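Long-range contacts in alanine racemase (Actinobacillus succinogenes, PDB 3C3K), which has a two-lobed fold of the periplasmic binding protein-like family, whose members typically hold a small ligand between two alpha/beta domains: residues 126-131 and 183-188; 159-164 and 175-180; 9-14 and 37-42. One frame throughout, in Å; residues are numbered along the deposited sequence.

Interaction 1 (126-131 and 183-188); sequences RIALIN and VKPDAI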
# COMPACT_ATOMS: atom_id res chain seq x y z
N ARG B 126 -10.41 22.56 -20.80
CA ARG B 126 -10.27 21.25 -21.42
C ARG B 126 -9.81 20.26 -20.37
O ARG B 126 -8.59 19.99 -20.23
CB ARG B 126 -9.28 21.31 -22.59
CG ARG B 126 -9.82 22.11 -23.77
CD ARG B 126 -8.78 22.48 -24.91
NE ARG B 126 -7.39 22.73 -24.51
CZ ARG B 126 -6.88 23.90 -24.10
NH1 ARG B 126 -7.62 25.00 -24.01
NH2 ARG B 126 -5.57 23.98 -23.78
N ILE B 127 -10.77 19.74 -19.62
CA ILE B 127 -10.48 18.94 -18.46
C ILE B 127 -10.66 17.49 -18.92
O ILE B 127 -11.73 17.14 -19.46
CB ILE B 127 -11.44 19.27 -17.28
CG1 ILE B 127 -11.30 20.74 -16.86
CG2 ILE B 127 -11.18 18.31 -16.06
CD1 ILE B 127 -12.49 21.31 -16.17
N ALA B 128 -9.64 16.67 -18.70
CA ALA B 128 -9.65 15.23 -19.01
C ALA B 128 -9.79 14.45 -17.71
O ALA B 128 -9.55 14.99 -16.60
CB ALA B 128 -8.29 14.81 -19.76
N LEU B 129 -10.23 13.19 -17.84
CA LEU B 129 -10.40 12.26 -16.74
C LEU B 129 -9.53 11.01 -16.97
O LEU B 129 -9.50 10.45 -18.09
CB LEU B 129 -11.89 11.87 -16.57
CG LEU B 129 -12.27 10.90 -15.44
CD1 LEU B 129 -12.30 11.70 -14.08
CD2 LEU B 129 -13.65 10.28 -15.67
N ILE B 130 -8.77 10.63 -15.96
CA ILE B 130 -8.13 9.31 -16.00
C ILE B 130 -9.00 8.46 -15.06
O ILE B 130 -9.07 8.72 -13.83
CB ILE B 130 -6.64 9.33 -15.51
CG1 ILE B 130 -5.80 10.21 -16.41
CG2 ILE B 130 -6.04 7.86 -15.53
CD1 ILE B 130 -4.35 10.33 -16.02
N ASN B 131 -9.73 7.50 -15.64
CA ASN B 131 -10.56 6.63 -14.81
C ASN B 131 -9.89 5.23 -14.72
O ASN B 131 -8.87 4.99 -15.38
CB ASN B 131 -12.00 6.59 -15.39
CG ASN B 131 -13.03 6.21 -14.36
OD1 ASN B 131 -12.70 5.67 -13.30
ND2 ASN B 131 -14.31 6.41 -14.70
N VAL B 183 -6.30 18.28 -29.82
CA VAL B 183 -6.47 19.20 -28.69
C VAL B 183 -5.97 18.51 -27.43
O VAL B 183 -6.43 17.42 -27.11
CB VAL B 183 -7.95 19.63 -28.52
CG1 VAL B 183 -8.10 20.63 -27.36
CG2 VAL B 183 -8.45 20.29 -29.78
N LYS B 184 -5.02 19.14 -26.76
CA LYS B 184 -4.50 18.66 -25.47
C LYS B 184 -5.28 19.19 -24.24
O LYS B 184 -5.89 20.27 -24.30
CB LYS B 184 -3.03 19.03 -25.36
CG LYS B 184 -2.42 19.11 -26.71
CD LYS B 184 -1.46 18.02 -26.98
CE LYS B 184 -0.09 18.65 -27.02
NZ LYS B 184 0.93 17.64 -27.34
N PRO B 185 -5.25 18.45 -23.12
CA PRO B 185 -5.98 19.01 -22.03
C PRO B 185 -5.22 20.17 -21.40
O PRO B 185 -3.99 20.30 -21.58
CB PRO B 185 -6.10 17.84 -21.04
CG PRO B 185 -4.88 17.07 -21.23
CD PRO B 185 -4.62 17.16 -22.76
N ASP B 186 -5.96 21.05 -20.73
CA ASP B 186 -5.33 21.98 -19.84
C ASP B 186 -5.54 21.54 -18.38
O ASP B 186 -5.18 22.27 -17.46
CB ASP B 186 -5.82 23.45 -20.08
CG ASP B 186 -7.34 23.62 -19.93
OD1 ASP B 186 -8.00 22.67 -19.44
OD2 ASP B 186 -7.89 24.69 -20.32
N ALA B 187 -6.15 20.37 -18.16
CA ALA B 187 -6.32 19.87 -16.80
C ALA B 187 -6.69 18.43 -16.77
O ALA B 187 -7.36 17.93 -17.72
CB ALA B 187 -7.34 20.68 -16.02
N ILE B 188 -6.15 17.73 -15.77
CA ILE B 188 -6.30 16.28 -15.66
C ILE B 188 -6.79 15.97 -14.26
O ILE B 188 -6.15 16.35 -13.25
CB ILE B 188 -5.00 15.47 -16.00
CG1 ILE B 188 -4.66 15.56 -17.50
CG2 ILE B 188 -5.25 14.01 -15.76
CD1 ILE B 188 -3.32 14.96 -17.89

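Interaction 2 (159-164 and 175-180); sequences RISYAE and TFSLLK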
# COMPACT_ATOMS: atom_id res chain seq x y z
N ARG B 159 -12.71 14.24 -22.40
CA ARG B 159 -11.99 13.03 -22.59
C ARG B 159 -11.56 12.16 -21.47
O ARG B 159 -11.09 12.63 -20.43
CB ARG B 159 -11.23 12.92 -23.88
CG ARG B 159 -9.77 13.17 -24.04
CD ARG B 159 -9.55 12.76 -25.55
NE ARG B 159 -9.15 13.91 -26.39
CZ ARG B 159 -9.98 14.76 -27.02
NH1 ARG B 159 -9.48 15.78 -27.72
NH2 ARG B 159 -11.31 14.63 -26.93
N ILE B 160 -11.66 10.86 -21.72
CA ILE B 160 -11.45 9.90 -20.66
C ILE B 160 -10.44 8.89 -21.11
O ILE B 160 -10.54 8.34 -22.25
CB ILE B 160 -12.76 9.18 -20.34
CG1 ILE B 160 -13.80 10.20 -19.94
CG2 ILE B 160 -12.56 8.10 -19.24
CD1 ILE B 160 -15.26 9.72 -19.96
N SER B 161 -9.47 8.62 -20.25
CA SER B 161 -8.53 7.59 -20.60
C SER B 161 -8.52 6.60 -19.43
O SER B 161 -8.62 7.02 -18.29
CB SER B 161 -7.17 8.29 -20.75
OG SER B 161 -6.14 7.35 -20.87
N TYR B 162 -8.44 5.30 -19.70
CA TYR B 162 -8.66 4.33 -18.64
C TYR B 162 -7.36 3.71 -18.25
O TYR B 162 -6.61 3.19 -19.09
CB TYR B 162 -9.71 3.25 -19.01
CG TYR B 162 -11.10 3.81 -19.18
CD1 TYR B 162 -11.93 3.94 -18.09
CD2 TYR B 162 -11.58 4.23 -20.44
CE1 TYR B 162 -13.19 4.47 -18.21
CE2 TYR B 162 -12.89 4.77 -20.58
CZ TYR B 162 -13.68 4.88 -19.43
OH TYR B 162 -14.95 5.43 -19.43
N ALA B 163 -7.05 3.80 -16.96
CA ALA B 163 -5.81 3.16 -16.53
C ALA B 163 -6.07 1.68 -16.37
O ALA B 163 -7.03 1.31 -15.76
CB ALA B 163 -5.30 3.79 -15.22
N GLU B 164 -5.21 0.81 -16.86
CA GLU B 164 -5.50 -0.63 -16.65
C GLU B 164 -5.22 -1.08 -15.23
O GLU B 164 -6.02 -1.81 -14.61
CB GLU B 164 -4.75 -1.54 -17.62
CG GLU B 164 -4.84 -2.99 -17.15
CD GLU B 164 -4.73 -4.01 -18.27
OE1 GLU B 164 -3.71 -4.00 -18.99
OE2 GLU B 164 -5.65 -4.85 -18.40
N THR B 175 -1.84 9.45 -19.29
CA THR B 175 -1.51 10.80 -19.61
C THR B 175 -0.89 10.95 -21.00
O THR B 175 -1.27 11.83 -21.75
CB THR B 175 -0.64 11.42 -18.51
OG1 THR B 175 -1.37 11.33 -17.26
CG2 THR B 175 -0.28 12.83 -18.87
N PHE B 176 0.07 10.12 -21.34
CA PHE B 176 0.65 10.18 -22.67
C PHE B 176 -0.46 10.03 -23.72
O PHE B 176 -0.54 10.79 -24.65
CB PHE B 176 1.79 9.16 -22.84
CG PHE B 176 3.08 9.58 -22.12
CD1 PHE B 176 3.66 10.79 -22.36
CD2 PHE B 176 3.67 8.75 -21.15
CE1 PHE B 176 4.80 11.16 -21.69
CE2 PHE B 176 4.84 9.12 -20.52
CZ PHE B 176 5.38 10.29 -20.76
N SER B 177 -1.39 9.14 -23.49
CA SER B 177 -2.50 8.93 -24.42
C SER B 177 -3.34 10.19 -24.60
O SER B 177 -3.76 10.46 -25.72
CB SER B 177 -3.36 7.79 -23.89
OG SER B 177 -4.47 7.56 -24.76
N LEU B 178 -3.55 10.99 -23.54
CA LEU B 178 -4.37 12.23 -23.62
C LEU B 178 -3.63 13.38 -24.27
O LEU B 178 -4.23 14.28 -24.87
CB LEU B 178 -4.83 12.71 -22.23
CG LEU B 178 -5.74 11.79 -21.39
CD1 LEU B 178 -5.68 12.25 -19.95
CD2 LEU B 178 -7.17 11.79 -21.90
N LEU B 179 -2.31 13.35 -24.14
CA LEU B 179 -1.48 14.34 -24.77
C LEU B 179 -1.37 14.08 -26.25
O LEU B 179 -1.06 14.99 -26.99
CB LEU B 179 -0.09 14.37 -24.15
CG LEU B 179 -0.14 14.82 -22.67
CD1 LEU B 179 1.24 14.77 -22.01
CD2 LEU B 179 -0.70 16.23 -22.60
N LYS B 180 -1.60 12.83 -26.67
CA LYS B 180 -1.46 12.49 -28.10
C LYS B 180 -2.77 12.76 -28.80
O LYS B 180 -3.56 11.85 -29.04
CB LYS B 180 -1.09 11.02 -28.28
CG LYS B 180 0.37 10.76 -28.57
CD LYS B 180 0.55 9.26 -28.97
CE LYS B 180 1.95 9.02 -29.69
NZ LYS B 180 2.16 7.61 -30.17
O HOH W 1 -6.73 15.41 -25.30

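Interaction 3 (9-14 and 37-42); sequences GMLLVM and NGYRIL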
# COMPACT_ATOMS: atom_id res chain seq x y z
N GLY B 9 -13.22 -12.99 18.68
CA GLY B 9 -13.73 -13.36 17.36
C GLY B 9 -12.82 -12.88 16.25
O GLY B 9 -11.82 -12.27 16.50
N MET B 10 -13.22 -13.16 15.01
CA MET B 10 -12.59 -12.56 13.86
C MET B 10 -13.68 -12.00 12.94
O MET B 10 -14.82 -12.53 12.84
CB MET B 10 -11.68 -13.55 13.09
CG MET B 10 -10.35 -13.96 13.82
SD MET B 10 -9.11 -14.90 12.85
CE MET B 10 -9.84 -16.51 12.80
N LEU B 11 -13.30 -10.94 12.25
CA LEU B 11 -14.09 -10.37 11.17
C LEU B 11 -13.33 -10.52 9.84
O LEU B 11 -12.09 -10.39 9.81
CB LEU B 11 -14.34 -8.92 11.46
CG LEU B 11 -14.79 -8.53 12.88
CD1 LEU B 11 -14.90 -7.05 12.91
CD2 LEU B 11 -16.16 -9.20 13.18
N LEU B 12 -14.07 -10.82 8.78
CA LEU B 12 -13.56 -10.85 7.41
C LEU B 12 -13.67 -9.48 6.71
O LEU B 12 -14.77 -8.91 6.59
CB LEU B 12 -14.31 -11.92 6.58
CG LEU B 12 -13.99 -12.03 5.08
CD1 LEU B 12 -12.50 -12.40 4.84
CD2 LEU B 12 -14.82 -13.08 4.47
N VAL B 13 -12.53 -8.96 6.23
CA VAL B 13 -12.58 -7.83 5.30
C VAL B 13 -12.26 -8.27 3.88
O VAL B 13 -11.22 -8.86 3.64
CB VAL B 13 -11.63 -6.71 5.74
CG1 VAL B 13 -11.84 -5.44 4.92
CG2 VAL B 13 -11.81 -6.43 7.26
N MET B 14 -13.16 -7.98 2.94
CA MET B 14 -12.97 -8.26 1.52
C MET B 14 -12.50 -6.97 0.89
O MET B 14 -13.29 -6.05 0.69
CB MET B 14 -14.29 -8.74 0.90
CG MET B 14 -14.61 -10.26 1.14
SD MET B 14 -16.28 -10.91 0.63
CE MET B 14 -17.14 -9.51 0.68
N ASN B 37 -12.99 -4.05 20.55
CA ASN B 37 -14.22 -4.77 20.75
C ASN B 37 -14.07 -6.26 20.75
O ASN B 37 -15.08 -6.95 20.59
CB ASN B 37 -15.22 -4.32 19.72
CG ASN B 37 -15.77 -2.96 20.04
OD1 ASN B 37 -16.66 -2.84 20.87
ND2 ASN B 37 -15.25 -1.93 19.40
N GLY B 38 -12.83 -6.75 20.87
CA GLY B 38 -12.59 -8.18 21.04
C GLY B 38 -12.53 -8.91 19.71
O GLY B 38 -12.79 -10.13 19.63
N TYR B 39 -12.19 -8.21 18.66
CA TYR B 39 -12.07 -8.87 17.36
C TYR B 39 -10.71 -8.65 16.78
O TYR B 39 -10.15 -7.59 16.97
CB TYR B 39 -13.13 -8.34 16.40
CG TYR B 39 -14.50 -8.84 16.74
CD1 TYR B 39 -14.97 -10.06 16.24
CD2 TYR B 39 -15.36 -8.08 17.53
CE1 TYR B 39 -16.21 -10.54 16.57
CE2 TYR B 39 -16.61 -8.57 17.87
CZ TYR B 39 -17.03 -9.80 17.35
OH TYR B 39 -18.27 -10.29 17.64
N ARG B 40 -10.21 -9.65 16.06
CA ARG B 40 -9.11 -9.51 15.12
C ARG B 40 -9.61 -9.68 13.67
O ARG B 40 -10.75 -10.10 13.43
CB ARG B 40 -8.03 -10.58 15.41
CG ARG B 40 -7.63 -10.70 16.87
CD ARG B 40 -6.87 -9.45 17.25
NE ARG B 40 -6.36 -9.51 18.60
CZ ARG B 40 -5.49 -8.66 19.13
NH1 ARG B 40 -5.03 -7.62 18.44
NH2 ARG B 40 -5.14 -8.83 20.39
N ILE B 41 -8.76 -9.36 12.72
CA ILE B 41 -9.21 -9.11 11.37
C ILE B 41 -8.56 -10.08 10.39
O ILE B 41 -7.35 -10.26 10.41
CB ILE B 41 -8.83 -7.63 10.99
CG1 ILE B 41 -9.57 -6.60 11.90
CG2 ILE B 41 -9.06 -7.34 9.55
CD1 ILE B 41 -11.07 -6.67 11.76
N LEU B 42 -9.35 -10.72 9.54
CA LEU B 42 -8.76 -11.48 8.44
C LEU B 42 -9.07 -10.75 7.16
O LEU B 42 -10.22 -10.26 6.97
CB LEU B 42 -9.32 -12.88 8.38
CG LEU B 42 -8.82 -13.98 9.29
CD1 LEU B 42 -9.67 -15.20 8.98
CD2 LEU B 42 -7.33 -14.27 9.11

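Interaction 1 (126-131 and 183-188)
Strand 127-131 and the end of segment 183-188 run as parallel beta neighbours, I127 paired with A187 and A128 with I188, and A128 N gives A187 O a nearly straight bond (2.8 Å, 172°). At the R126 end, R126 O receives D186 N on a lone pair at 2.9 Å and A187 N only weakly. In D186, with CG tucked between its own backbone N and C (chi1 58°), OD1 accepts R126 N at 2.8 Å from above the carboxylate plane. OD2 is a weak second acceptor there and also takes K125 N. The R126 side chain bends at chi3 (-33°), which brings NE to K184 O at 2.9 Å, in the guanidinium plane and nearly along the C=O axis. D186 OD2 sits over one guanidinium face, 3.7 Å from R126 NH1, a long salt bridge of charge alone that probably helps keep the carboxylate ionised. On the face carrying A128, I130 and I188, A128 CB meets P185 CB at 4.0 Å and the I130 and I188 side chains cross obliquely, I130 CD1 to I188 CG2 3.8 Å; L178 and T175 of helix 168-179 cover it. On the I127 and A187 face, covered by L150 of helix 137-152, I127 CG1 touches A187 CB. Such parallel pairing between helix layers is characteristic of the doubly wound alpha/beta core of periplasmic binding protein-like domains.

Interaction 2 (159-164 and 175-180)
Strand 159-162 and helix 168-179 form the first half of a beta-alpha-beta crossover that continues into strand 187-190, and here the helix lies against the strand, which is an outermost one of its sheet within the chain. The axes of strand 159-162 and helix 175-179 come within 8.5 Å at 147°, so the two run roughly antiparallel. L178 carries the contact. From its CB, CG stands anti to the carbonyl carbon (chi1 -62°) and reaches S161 CB at 3.8 Å. Beyond CG, the CD2 branch makes the contacts with strand 159-162, 3.7 Å from S161 CB and 3.6 Å from R159 CG, and the end of L178 also packs on A128 of the adjoining strand 127-131. One leucine thus touches two neighbouring strands from the helix. The aliphatic part of R159 slides past L178 in the opposite direction. S161 holds OG anti to its backbone N (chi1 170°), which lays the hydroxyl alongside S177 CB and gives it a weak hydrogen bond to A174 O one turn back along the helix. R159 bends at chi3, and its NH1 has a weak hydrogen bond to S181 OG just beyond the helix. Its NE meets the helix end through a water, which accepts weakly from R159 NE at 3.0 Å and donates to L178 O at 2.8 Å.

Interaction 3 (9-14 and 37-42)
At G38, whose positive phi (85°) turns the chain into the strand, the carbonyl O receives G9 N at 3.0 Å nearly along its axis. Y39 pairs with G9 in parallel register; its ring has M10 N at one edge and CE1 3.8 Å from G9 CA, a close fit beside a residue with no side chain. The L11 and Y39 side chains cross at about a right angle, L11 CD2 touching Y39 CD1 at 3.4 Å. R40 N bonds to G9 O, and R40 O takes L11 N at 2.9 Å; its guanidinium makes a salt bridge with E35 through NH1. I41 returns to the Y39 and L11 face, where CD1 meets L11 CB and CG2 meets V13 CG2 at 3.7 Å. L42 binds through both backbone atoms, N to L11 O and O to V13 N, each at 2.8 Å and nearly straight, while the L42 and M10 side chains cross obliquely, L42 CG 3.7 Å from M10 SD. Helix 21-35 of this beta-alpha-beta unit covers L11, V13 and I41 with I30 and A34, helix 239-254 adjoins Y39 and L11, strand 68-70 flanks strand 9-15 on its other side, and S55 and C56 of the second subunit pack on M10, R40 and L42.

How the interactions relate
From the N terminus, interaction 3 comes first: it closes the short loop through helix 21-35 and joins two strands of the six-stranded parallel sheet. The chain then passes to the other lobe, where strand 127-131 opens the loop that interaction 1 closes at 183-188. Interaction 2 is nested inside that loop and closes the short connection from strand 159-162 into helix 168-179, before the chain reaches strand 187-190. The two share one sheet, since strand 127-131 lies between 159-162 and 187-190, and their centres are 8 Å apart. Interaction 3 is in series with both, on the opposite side of the chain's centre, with its centre about 42 Å from that of interaction 1.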